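Local structure of DNA-binding protein (Sulfolobus solfataricus, 3IRB) at residues 14-19 with 86-91; 34-39 with 136-141; 55-60 with 64-69. The protein is of unknown function but binds a zinc ion and may have an acyl-CoA-binding role, combining a zinc ribbon with an OB-fold. One frame throughout, in Å; residues are numbered along the deposited sequence.

Overall arrangement
The segments come along the chain in the order 14-19, 34-39, 55-60, 64-69, 86-91 and 136-141, so contacts 1 and 2 cross in sequence while contact 3 is local and falls within the spans of both. Contact 1 sets helix 12-28 on strand 83-92; contact 2 sets the following helix, 30-41, on the loop between strands 132-135 and 141-144. Contact 3 holds half of the zinc site. The centres of contacts 1 and 3 are about 27 Å apart, on opposite sides of the chain's centre. Contact 2, centred about 19 Å from the centre of each, touches contact 3 through Phe36 on Pro59. Helix 30-41 thus packs on both the OB-fold and the zinc ribbon, helix 12-28 on the OB-fold.

Contact 1: residues 14-19 with 86-91; sequences LRWYDV and SYTIIY. With SO4 (sulfate ion), chain D.
Trp16 points from its helix toward the strand and meets Ile90 and Thr88 with the indole alone. The closest approach is from Trp16 CD1, on the pyrrole part of the ring, to the terminal methyl CD1 of Ile90, 3.9 Å away. At the other end of the indole, Trp16 CZ2 stands 4.4 Å from Thr88 CG2, a looser touch. Both methyl groups come to the ring obliquely, and no hydrogen bond joins the two segments. Ile90 reaches the indole because CG1 is anti to its carbonyl carbon and the chain runs on extended to CD1 (chi2 170°).

Around this small apolar contact, the neighbouring helix residue covers part of the tryptophan: Arg15 NH1 sits 3.1 Å above the plane of the Trp16 ring, offset toward the rim. Its guanidinium is in turn backed by Val19, whose CG2 lies 3.5 Å above the centre of the planar group of Arg15.

Farther out, Ile90 also packs on Ser12 and Leu13, and Trp16 on Ile105 of strand 98-109, which pairs with this strand through the backbones of Thr88 and Ile90. At the end of segment 86-91, Tyr91 N gives a nearly straight hydrogen bond to O1 of a sulfate ion (2.8 Å, 170°), probably from the crystallisation liquor, and Asn92 N gives the ion another. Here an N-terminal helix lies against an antiparallel strand pair of the OB-fold domain, with Trp16 and Ile90 filling the interface between helix and strand.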
loop_
_atom_site.group_PDB
_atom_site.type_symbol
_atom_site.label_atom_id
_atom_site.label_comp_id
_atom_site.label_asym_id
_atom_site.label_seq_id
_atom_site.Cartn_x
_atom_site.Cartn_y
_atom_site.Cartn_z
ATOM N N LEU A 14 9.624 12.786 7.173
ATOM C CA LEU A 14 8.700 13.733 6.567
ATOM C C LEU A 14 8.739 13.568 5.052
ATOM O O LEU A 14 7.699 13.631 4.409
ATOM C CB LEU A 14 8.967 15.166 6.944
ATOM C CG LEU A 14 7.938 16.173 6.371
ATOM C CD1 LEU A 14 6.551 15.841 6.803
ATOM C CD2 LEU A 14 8.283 17.612 6.789
ATOM N N ARG A 15 9.927 13.327 4.495
ATOM C CA ARG A 15 10.038 13.107 3.054
ATOM C C ARG A 15 9.160 11.938 2.626
ATOM O O ARG A 15 8.465 12.011 1.597
ATOM C CB ARG A 15 11.483 12.844 2.638
ATOM C CG ARG A 15 11.732 12.707 1.100
ATOM C CD ARG A 15 11.988 11.243 0.603
ATOM N NE ARG A 15 11.993 11.139 -0.873
ATOM C CZ ARG A 15 11.615 10.060 -1.570
ATOM N NH1 ARG A 15 11.183 8.969 -0.943
ATOM N NH2 ARG A 15 11.637 10.066 -2.908
ATOM N N TRP A 16 9.241 10.841 3.368
ATOM C CA TRP A 16 8.468 9.651 3.021
ATOM C C TRP A 16 6.966 9.948 3.211
ATOM O O TRP A 16 6.133 9.500 2.424
ATOM C CB TRP A 16 8.927 8.380 3.775
ATOM C CG TRP A 16 10.132 7.727 3.129
ATOM C CD1 TRP A 16 11.407 7.697 3.603
ATOM C CD2 TRP A 16 10.158 7.054 1.868
ATOM N NE1 TRP A 16 12.231 7.068 2.709
ATOM C CE2 TRP A 16 11.487 6.647 1.642
ATOM C CE3 TRP A 16 9.185 6.768 0.894
ATOM C CZ2 TRP A 16 11.865 5.945 0.496
ATOM C CZ3 TRP A 16 9.562 6.066 -0.247
ATOM C CH2 TRP A 16 10.889 5.660 -0.429
ATOM N N TYR A 17 6.627 10.689 4.245
ATOM C CA TYR A 17 5.222 11.102 4.419
ATOM C C TYR A 17 4.743 11.874 3.167
ATOM O O TYR A 17 3.669 11.617 2.634
ATOM C CB TYR A 17 5.059 11.928 5.678
ATOM C CG TYR A 17 3.671 12.466 5.848
ATOM C CD1 TYR A 17 2.624 11.620 6.201
ATOM C CD2 TYR A 17 3.396 13.800 5.618
ATOM C CE1 TYR A 17 1.329 12.103 6.344
ATOM C CE2 TYR A 17 2.111 14.293 5.768
ATOM C CZ TYR A 17 1.087 13.436 6.132
ATOM O OH TYR A 17 -0.188 13.924 6.268
ATOM N N ASP A 18 5.570 12.792 2.707
ATOM C CA ASP A 18 5.235 13.616 1.541
ATOM C C ASP A 18 4.981 12.800 0.288
ATOM O O ASP A 18 4.006 13.037 -0.404
ATOM C CB ASP A 18 6.334 14.640 1.292
ATOM C CG ASP A 18 6.310 15.761 2.278
ATOM O OD1 ASP A 18 5.285 15.928 2.981
ATOM O OD2 ASP A 18 7.324 16.473 2.336
ATOM N N VAL A 19 5.857 11.839 0.014
ATOM C CA VAL A 19 5.720 10.958 -1.131
ATOM C C VAL A 19 4.437 10.133 -1.031
ATOM O O VAL A 19 3.672 10.039 -2.000
ATOM C CB VAL A 19 6.942 9.995 -1.251
ATOM C CG1 VAL A 19 6.628 8.830 -2.226
ATOM C CG2 VAL A 19 8.181 10.768 -1.654
ATOM N N SER A 86 9.757 -5.675 -0.316
ATOM C CA SER A 86 11.032 -4.923 -0.243
ATOM C C SER A 86 10.808 -3.785 0.721
ATOM O O SER A 86 9.658 -3.429 1.044
ATOM C CB SER A 86 11.459 -4.382 -1.609
ATOM O OG SER A 86 10.413 -3.631 -2.162
ATOM N N TYR A 87 11.896 -3.239 1.236
ATOM C CA TYR A 87 11.792 -2.154 2.218
ATOM C C TYR A 87 13.130 -1.500 2.419
ATOM O O TYR A 87 14.180 -2.070 2.041
ATOM C CB TYR A 87 11.325 -2.666 3.577
ATOM C CG TYR A 87 12.246 -3.656 4.239
ATOM C CD1 TYR A 87 12.151 -4.992 3.950
ATOM C CD2 TYR A 87 13.237 -3.242 5.160
ATOM C CE1 TYR A 87 12.989 -5.916 4.547
ATOM C CE2 TYR A 87 14.077 -4.168 5.762
ATOM C CZ TYR A 87 13.934 -5.507 5.451
ATOM O OH TYR A 87 14.756 -6.455 6.005
ATOM N N THR A 88 13.060 -0.310 3.017
ATOM C CA THR A 88 14.174 0.327 3.633
ATOM C C THR A 88 13.810 0.597 5.086
ATOM O O THR A 88 12.676 0.381 5.516
ATOM C CB THR A 88 14.628 1.602 2.882
ATOM O OG1 THR A 88 15.879 2.017 3.430
ATOM C CG2 THR A 88 13.633 2.738 3.017
ATOM N N ILE A 89 14.809 1.007 5.849
ATOM C CA ILE A 89 14.727 1.122 7.292
ATOM C C ILE A 89 15.284 2.494 7.644
ATOM O O ILE A 89 16.226 2.976 7.017
ATOM C CB ILE A 89 15.514 -0.001 8.006
ATOM C CG1 ILE A 89 15.325 0.065 9.517
ATOM C CG2 ILE A 89 17.007 0.047 7.673
ATOM C CD1 ILE A 89 15.985 -1.155 10.291
ATOM N N ILE A 90 14.632 3.139 8.595
ATOM C CA ILE A 90 15.033 4.423 9.118
ATOM C C ILE A 90 15.302 4.237 10.593
ATOM O O ILE A 90 14.401 3.844 11.345
ATOM C CB ILE A 90 13.905 5.435 8.921
ATOM C CG1 ILE A 90 13.646 5.630 7.431
ATOM C CG2 ILE A 90 14.244 6.778 9.599
ATOM C CD1 ILE A 90 12.367 6.456 7.129
ATOM N N TYR A 91 16.541 4.497 11.006
ATOM C CA TYR A 91 16.979 4.193 12.359
ATOM C C TYR A 91 16.754 5.345 13.320
ATOM O O TYR A 91 16.664 5.119 14.530
ATOM C CB TYR A 91 18.489 3.814 12.371
ATOM C CG TYR A 91 18.805 2.474 11.723
ATOM C CD1 TYR A 91 18.664 1.291 12.425
ATOM C CD2 TYR A 91 19.261 2.396 10.402
ATOM C CE1 TYR A 91 18.960 0.041 11.814
ATOM C CE2 TYR A 91 19.567 1.149 9.802
ATOM C CZ TYR A 91 19.405 -0.014 10.516
ATOM O OH TYR A 91 19.694 -1.258 9.922
HETATM S S SO4 D . 18.758 6.777 9.234
HETATM O O1 SO4 D . 18.404 5.359 9.126
HETATM O O2 SO4 D . 20.115 6.922 9.750
HETATM O O3 SO4 D . 17.801 7.366 10.186
HETATM O O4 SO4 D . 18.741 7.350 7.907
#

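Contact 2: residues 34-39 with 136-141; sequences EQFFNG and FQWPLR. With SO4 (sulfate ion), chain E.
The loop that carries Trp138 onto Phe36 and Phe37 ends, well away from the rings, at Arg141, whose NH2 makes the shortest polar bond, 2.7 Å to O1 of a sulfate ion. Arg141 NE adds a straighter bond to O4 of the same sulfate, 3.0 Å with an N-H...O angle of 167°, so the guanidinium grips the anion by two nitrogens along one edge, with the sulfur near its plane. Ser135 OG is a further partner. The ion probably comes from the crystallisation liquor.

The contact between the segments is apolar and largely buried. Phe36 presents the edge of its ring, CE2 lying 3.7 Å from Trp138 CZ3, and the two side chains cross at about a right angle. Phe37 comes to the six-membered ring of Trp138 in an offset edge-to-face pair, its edge toward the indole face: the centroids are 5.8 Å apart and the planes meet at 63°. The two phenylalanines also pack on each other, with Phe36 CD2 3.7 Å above the centre of the Phe37 ring.

With CG anti to the backbone N (chi1 -173°), Trp138 swings its indole toward helix 30-41, while NE1 donates a hydrogen bond to the backbone oxygen of Met20 in helix 12-28. That bond ties the indole to the first helix, whose Glu21 and Arg24 also touch it, while Thr28 touches Phe37. An aromatic cluster results, joining both N-terminal helices to a loop of the OB-fold, with a cis peptide before Pro139, that leads into strand 141-144.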
loop_
_atom_site.group_PDB
_atom_site.type_symbol
_atom_site.label_atom_id
_atom_site.label_comp_id
_atom_site.label_asym_id
_atom_site.label_seq_id
_atom_site.Cartn_x
_atom_site.Cartn_y
_atom_site.Cartn_z
ATOM N N GLU A 34 -12.248 6.102 -5.709
ATOM C CA GLU A 34 -13.315 6.253 -4.738
ATOM C C GLU A 34 -13.622 4.895 -4.067
ATOM O O GLU A 34 -13.730 4.838 -2.850
ATOM C CB GLU A 34 -14.566 6.907 -5.352
ATOM N N GLN A 35 -13.704 3.816 -4.846
ATOM C CA GLN A 35 -13.933 2.473 -4.293
ATOM C C GLN A 35 -12.810 2.090 -3.347
ATOM O O GLN A 35 -13.046 1.545 -2.282
ATOM C CB GLN A 35 -13.977 1.395 -5.381
ATOM C CG GLN A 35 -15.258 1.304 -6.187
ATOM C CD GLN A 35 -16.489 1.075 -5.324
ATOM O OE1 GLN A 35 -16.581 0.089 -4.599
ATOM N NE2 GLN A 35 -17.434 1.998 -5.397
ATOM N N PHE A 36 -11.586 2.347 -3.760
ATOM C CA PHE A 36 -10.447 2.013 -2.912
ATOM C C PHE A 36 -10.520 2.703 -1.556
ATOM O O PHE A 36 -10.419 2.055 -0.521
ATOM C CB PHE A 36 -9.132 2.345 -3.604
ATOM C CG PHE A 36 -7.943 2.004 -2.789
ATOM C CD1 PHE A 36 -7.592 0.671 -2.565
ATOM C CD2 PHE A 36 -7.177 3.013 -2.221
ATOM C CE1 PHE A 36 -6.488 0.370 -1.775
ATOM C CE2 PHE A 36 -6.079 2.728 -1.454
ATOM C CZ PHE A 36 -5.734 1.416 -1.211
ATOM N N PHE A 37 -10.643 4.027 -1.558
ATOM C CA PHE A 37 -10.621 4.785 -0.294
ATOM C C PHE A 37 -11.870 4.550 0.559
ATOM O O PHE A 37 -11.790 4.526 1.789
ATOM C CB PHE A 37 -10.347 6.274 -0.546
ATOM C CG PHE A 37 -8.904 6.523 -0.891
ATOM C CD1 PHE A 37 -7.933 6.521 0.119
ATOM C CD2 PHE A 37 -8.502 6.598 -2.206
ATOM C CE1 PHE A 37 -6.607 6.661 -0.196
ATOM C CE2 PHE A 37 -7.183 6.747 -2.518
ATOM C CZ PHE A 37 -6.235 6.778 -1.524
ATOM N N ASN A 38 -13.019 4.357 -0.088
ATOM C CA ASN A 38 -14.190 3.882 0.636
ATOM C C ASN A 38 -13.964 2.526 1.282
ATOM O O ASN A 38 -14.390 2.303 2.417
ATOM C CB ASN A 38 -15.423 3.827 -0.275
ATOM C CG ASN A 38 -15.998 5.194 -0.537
ATOM O OD1 ASN A 38 -15.661 6.160 0.155
ATOM N ND2 ASN A 38 -16.870 5.294 -1.543
ATOM N N GLY A 39 -13.304 1.631 0.566
ATOM C CA GLY A 39 -12.951 0.302 1.099
ATOM C C GLY A 39 -12.101 0.391 2.358
ATOM O O GLY A 39 -12.339 -0.328 3.328
ATOM N N PHE A 136 -5.869 1.205 8.502
ATOM C CA PHE A 136 -6.311 1.398 7.129
ATOM C C PHE A 136 -6.420 2.892 6.753
ATOM O O PHE A 136 -6.890 3.226 5.676
ATOM C CB PHE A 136 -7.673 0.699 6.951
ATOM C CG PHE A 136 -7.592 -0.798 7.062
ATOM C CD1 PHE A 136 -7.608 -1.414 8.306
ATOM C CD2 PHE A 136 -7.501 -1.588 5.931
ATOM C CE1 PHE A 136 -7.525 -2.801 8.423
ATOM C CE2 PHE A 136 -7.397 -2.979 6.025
ATOM C CZ PHE A 136 -7.429 -3.584 7.286
ATOM N N GLN A 137 -6.027 3.797 7.644
ATOM C CA GLN A 137 -5.879 5.198 7.249
ATOM C C GLN A 137 -4.626 5.286 6.396
ATOM O O GLN A 137 -3.668 4.564 6.628
ATOM C CB GLN A 137 -5.759 6.078 8.472
ATOM C CG GLN A 137 -5.627 7.562 8.188
ATOM C CD GLN A 137 -5.499 8.399 9.471
ATOM O OE1 GLN A 137 -5.942 7.994 10.554
ATOM N NE2 GLN A 137 -4.877 9.570 9.343
ATOM N N TRP A 138 -4.629 6.146 5.390
ATOM C CA TRP A 138 -3.483 6.276 4.500
ATOM C C TRP A 138 -2.442 7.228 5.083
ATOM O O TRP A 138 -2.805 8.272 5.624
ATOM C CB TRP A 138 -3.957 6.805 3.150
ATOM C CG TRP A 138 -2.925 6.822 2.139
ATOM C CD1 TRP A 138 -1.994 7.785 1.936
ATOM C CD2 TRP A 138 -2.683 5.817 1.180
ATOM N NE1 TRP A 138 -1.194 7.441 0.901
ATOM C CE2 TRP A 138 -1.587 6.222 0.423
ATOM C CE3 TRP A 138 -3.264 4.572 0.915
ATOM C CZ2 TRP A 138 -1.069 5.447 -0.612
ATOM C CZ3 TRP A 138 -2.772 3.821 -0.100
ATOM C CH2 TRP A 138 -1.665 4.243 -0.845
ATOM N N PRO A 139 -1.142 6.888 4.988
ATOM C CA PRO A 139 -0.541 5.670 4.505
ATOM C C PRO A 139 -0.754 4.567 5.510
ATOM O O PRO A 139 -0.721 4.815 6.711
ATOM C CB PRO A 139 0.966 5.993 4.443
ATOM C CG PRO A 139 1.113 7.338 4.762
ATOM C CD PRO A 139 -0.116 7.883 5.351
ATOM N N LEU A 140 -0.994 3.367 5.018
ATOM C CA LEU A 140 -1.257 2.232 5.887
ATOM C C LEU A 140 -0.065 1.885 6.798
ATOM O O LEU A 140 1.104 2.144 6.467
ATOM C CB LEU A 140 -1.668 1.005 5.093
ATOM C CG LEU A 140 -3.153 0.965 4.647
ATOM C CD1 LEU A 140 -3.422 2.030 3.645
ATOM C CD2 LEU A 140 -3.580 -0.402 4.073
ATOM N N ARG A 141 -0.396 1.309 7.943
ATOM C CA ARG A 141 0.572 0.782 8.884
ATOM C C ARG A 141 0.364 -0.712 9.029
ATOM O O ARG A 141 -0.763 -1.186 9.281
ATOM C CB ARG A 141 0.416 1.383 10.291
ATOM C CG ARG A 141 0.660 2.882 10.433
ATOM C CD ARG A 141 0.809 3.255 11.941
ATOM N NE ARG A 141 -0.452 3.133 12.679
ATOM C CZ ARG A 141 -0.732 2.212 13.600
ATOM N NH1 ARG A 141 0.147 1.287 13.937
ATOM N NH2 ARG A 141 -1.919 2.203 14.173
HETATM S S SO4 E . -3.951 5.036 13.226
HETATM O O1 SO4 E . -3.938 3.955 14.188
HETATM O O2 SO4 E . -4.232 6.309 13.879
HETATM O O3 SO4 E . -5.018 4.803 12.254
HETATM O O4 SO4 E . -2.665 5.124 12.512
#

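Contact 3: residues 55-60 with 64-69; sequences RIFVPA and CEHCFV. With ZN (zinc ion), chain C.
Arg55 and His66 make the closely stacked part of this contact, on its more exposed side, while Phe57 and Cys64 meet less closely in the buried part. On the inner side, Cys64 SG lies 4.0 Å from Phe57 CZ, at the edge of the ring and far from its normal, a sulfur-aromatic contact. Phe57 CZ also comes near the edge of the His66 ring, and Ile71 of strand 69-76 packs on both Phe57 and Cys64. The sulfur touched by the phenylalanine is a zinc ligand: Cys64 SG and Cys67 SG each bind the zinc ion at 2.3 Å, and Cys50 and Cys53 complete the site.

Toward solvent, the packing is tighter. The guanidinium of Arg55 lies flat on the imidazole of His66, centres 3.9 Å apart and planes at 27°. Arg55 is extended from CG to NE, which lays its last atoms over the ring: CD comes within 3.3 Å of His66 ND1, and NE is close to the same nitrogen without making a hydrogen bond. Instead, Arg55 NE forms a salt bridge with Glu114 of strand 114-123, a residue that both Phe57 and His66 also touch, so the guanidinium is held on the imidazole face and by a carboxylate at NE.

Around the metal the backbone turns tightly. Cys67 N donates to Cys64 SG (3.5 Å, 154°), which probably stabilises the negative charge of the thiolate, and Phe68, with positive phi (61°), forms with Val69 a G1 beta bulge facing Cys64. A Cys-X-X-Cys turn with an N-H to its first sulfur is the zinc knuckle, here the second of the two that close the four-cysteine site of a rubredoxin-like zinc ribbon.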
loop_
_atom_site.group_PDB
_atom_site.type_symbol
_atom_site.label_atom_id
_atom_site.label_comp_id
_atom_site.label_asym_id
_atom_site.label_seq_id
_atom_site.Cartn_x
_atom_site.Cartn_y
_atom_site.Cartn_z
ATOM N N ARG A 55 -6.048 -9.505 -14.913
ATOM C CA ARG A 55 -5.161 -8.904 -13.901
ATOM C C ARG A 55 -5.973 -8.186 -12.825
ATOM O O ARG A 55 -6.936 -7.467 -13.147
ATOM C CB ARG A 55 -4.224 -7.906 -14.566
ATOM C CG ARG A 55 -3.153 -8.549 -15.449
ATOM C CD ARG A 55 -2.254 -7.470 -16.025
ATOM N NE ARG A 55 -1.126 -8.025 -16.760
ATOM C CZ ARG A 55 -1.171 -8.452 -18.018
ATOM N NH1 ARG A 55 -2.304 -8.414 -18.719
ATOM N NH2 ARG A 55 -0.065 -8.946 -18.570
ATOM N N ILE A 56 -5.553 -8.349 -11.562
ATOM C CA ILE A 56 -6.139 -7.649 -10.445
ATOM C C ILE A 56 -5.134 -6.603 -9.970
ATOM O O ILE A 56 -3.988 -6.932 -9.792
ATOM C CB ILE A 56 -6.489 -8.622 -9.306
ATOM C CG1 ILE A 56 -7.551 -9.633 -9.763
ATOM C CG2 ILE A 56 -7.029 -7.861 -8.127
ATOM C CD1 ILE A 56 -7.807 -10.776 -8.743
ATOM N N PHE A 57 -5.580 -5.346 -9.839
ATOM C CA PHE A 57 -4.706 -4.232 -9.510
ATOM C C PHE A 57 -5.043 -3.719 -8.132
ATOM O O PHE A 57 -6.215 -3.578 -7.786
ATOM C CB PHE A 57 -4.864 -3.059 -10.477
ATOM C CG PHE A 57 -4.575 -3.408 -11.903
ATOM C CD1 PHE A 57 -3.275 -3.327 -12.394
ATOM C CD2 PHE A 57 -5.588 -3.865 -12.735
ATOM C CE1 PHE A 57 -2.977 -3.643 -13.690
ATOM C CE2 PHE A 57 -5.299 -4.194 -14.049
ATOM C CZ PHE A 57 -3.986 -4.080 -14.537
ATOM N N VAL A 58 -4.010 -3.390 -7.366
ATOM C CA VAL A 58 -4.192 -2.701 -6.093
ATOM C C VAL A 58 -3.203 -1.519 -6.072
ATOM O O VAL A 58 -2.063 -1.677 -6.489
ATOM C CB VAL A 58 -3.983 -3.658 -4.896
ATOM C CG1 VAL A 58 -2.501 -4.093 -4.750
ATOM C CG2 VAL A 58 -4.551 -3.036 -3.606
ATOM N N PRO A 59 -3.664 -0.314 -5.665
ATOM C CA PRO A 59 -5.054 0.084 -5.416
ATOM C C PRO A 59 -5.887 -0.065 -6.692
ATOM O O PRO A 59 -5.330 -0.170 -7.797
ATOM C CB PRO A 59 -4.955 1.563 -5.014
ATOM C CG PRO A 59 -3.521 1.701 -4.494
ATOM C CD PRO A 59 -2.712 0.761 -5.340
ATOM N N ALA A 60 -7.192 -0.191 -6.521
ATOM C CA ALA A 60 -8.106 -0.337 -7.649
ATOM C C ALA A 60 -7.841 0.721 -8.720
ATOM O O ALA A 60 -7.557 1.886 -8.422
ATOM C CB ALA A 60 -9.521 -0.245 -7.182
ATOM N N CYS A 64 -7.002 -0.424 -17.776
ATOM C CA CYS A 64 -5.943 -1.424 -17.882
ATOM C C CYS A 64 -5.051 -0.994 -19.044
ATOM O O CYS A 64 -5.479 -1.033 -20.185
ATOM C CB CYS A 64 -6.506 -2.822 -18.165
ATOM S SG CYS A 64 -5.168 -4.088 -18.384
ATOM N N GLU A 65 -3.818 -0.581 -18.759
ATOM C CA GLU A 65 -2.934 -0.114 -19.849
ATOM C C GLU A 65 -2.341 -1.281 -20.677
ATOM O O GLU A 65 -1.870 -1.047 -21.789
ATOM C CB GLU A 65 -1.816 0.800 -19.304
ATOM C CG GLU A 65 -0.769 1.302 -20.335
ATOM C CD GLU A 65 -1.317 2.135 -21.505
ATOM O OE1 GLU A 65 -2.522 2.446 -21.565
ATOM O OE2 GLU A 65 -0.507 2.497 -22.386
ATOM N N HIS A 66 -2.396 -2.505 -20.147
ATOM C CA HIS A 66 -2.011 -3.708 -20.898
ATOM C C HIS A 66 -2.972 -3.991 -22.027
ATOM O O HIS A 66 -2.539 -4.277 -23.139
ATOM C CB HIS A 66 -1.930 -4.921 -19.976
ATOM C CG HIS A 66 -0.868 -4.793 -18.939
ATOM N ND1 HIS A 66 -1.139 -4.790 -17.589
ATOM C CD2 HIS A 66 0.473 -4.630 -19.056
ATOM C CE1 HIS A 66 -0.010 -4.642 -16.916
ATOM N NE2 HIS A 66 0.983 -4.548 -17.783
ATOM N N CYS A 67 -4.276 -3.907 -21.740
ATOM C CA CYS A 67 -5.322 -4.200 -22.724
ATOM C C CYS A 67 -5.905 -2.974 -23.424
ATOM O O CYS A 67 -6.606 -3.138 -24.410
ATOM C CB CYS A 67 -6.483 -4.927 -22.049
ATOM S SG CYS A 67 -6.034 -6.503 -21.283
ATOM N N PHE A 68 -5.640 -1.770 -22.905
ATOM C CA PHE A 68 -6.239 -0.521 -23.399
ATOM C C PHE A 68 -7.760 -0.491 -23.293
ATOM O O PHE A 68 -8.441 -0.156 -24.254
ATOM C CB PHE A 68 -5.795 -0.218 -24.844
ATOM C CG PHE A 68 -4.326 -0.348 -25.046
ATOM C CD1 PHE A 68 -3.444 0.513 -24.398
ATOM C CD2 PHE A 68 -3.808 -1.354 -25.853
ATOM C CE1 PHE A 68 -2.077 0.381 -24.563
ATOM C CE2 PHE A 68 -2.438 -1.492 -26.021
ATOM C CZ PHE A 68 -1.568 -0.623 -25.373
ATOM N N VAL A 69 -8.281 -0.887 -22.131
ATOM C CA VAL A 69 -9.709 -0.958 -21.882
ATOM C C VAL A 69 -10.011 -0.516 -20.451
ATOM O O VAL A 69 -9.168 -0.645 -19.530
ATOM C CB VAL A 69 -10.280 -2.392 -22.058
ATOM C CG1 VAL A 69 -10.088 -2.900 -23.484
ATOM C CG2 VAL A 69 -9.670 -3.319 -21.069
HETATM ZN ZN ZN C . -6.241 -6.040 -19.048
#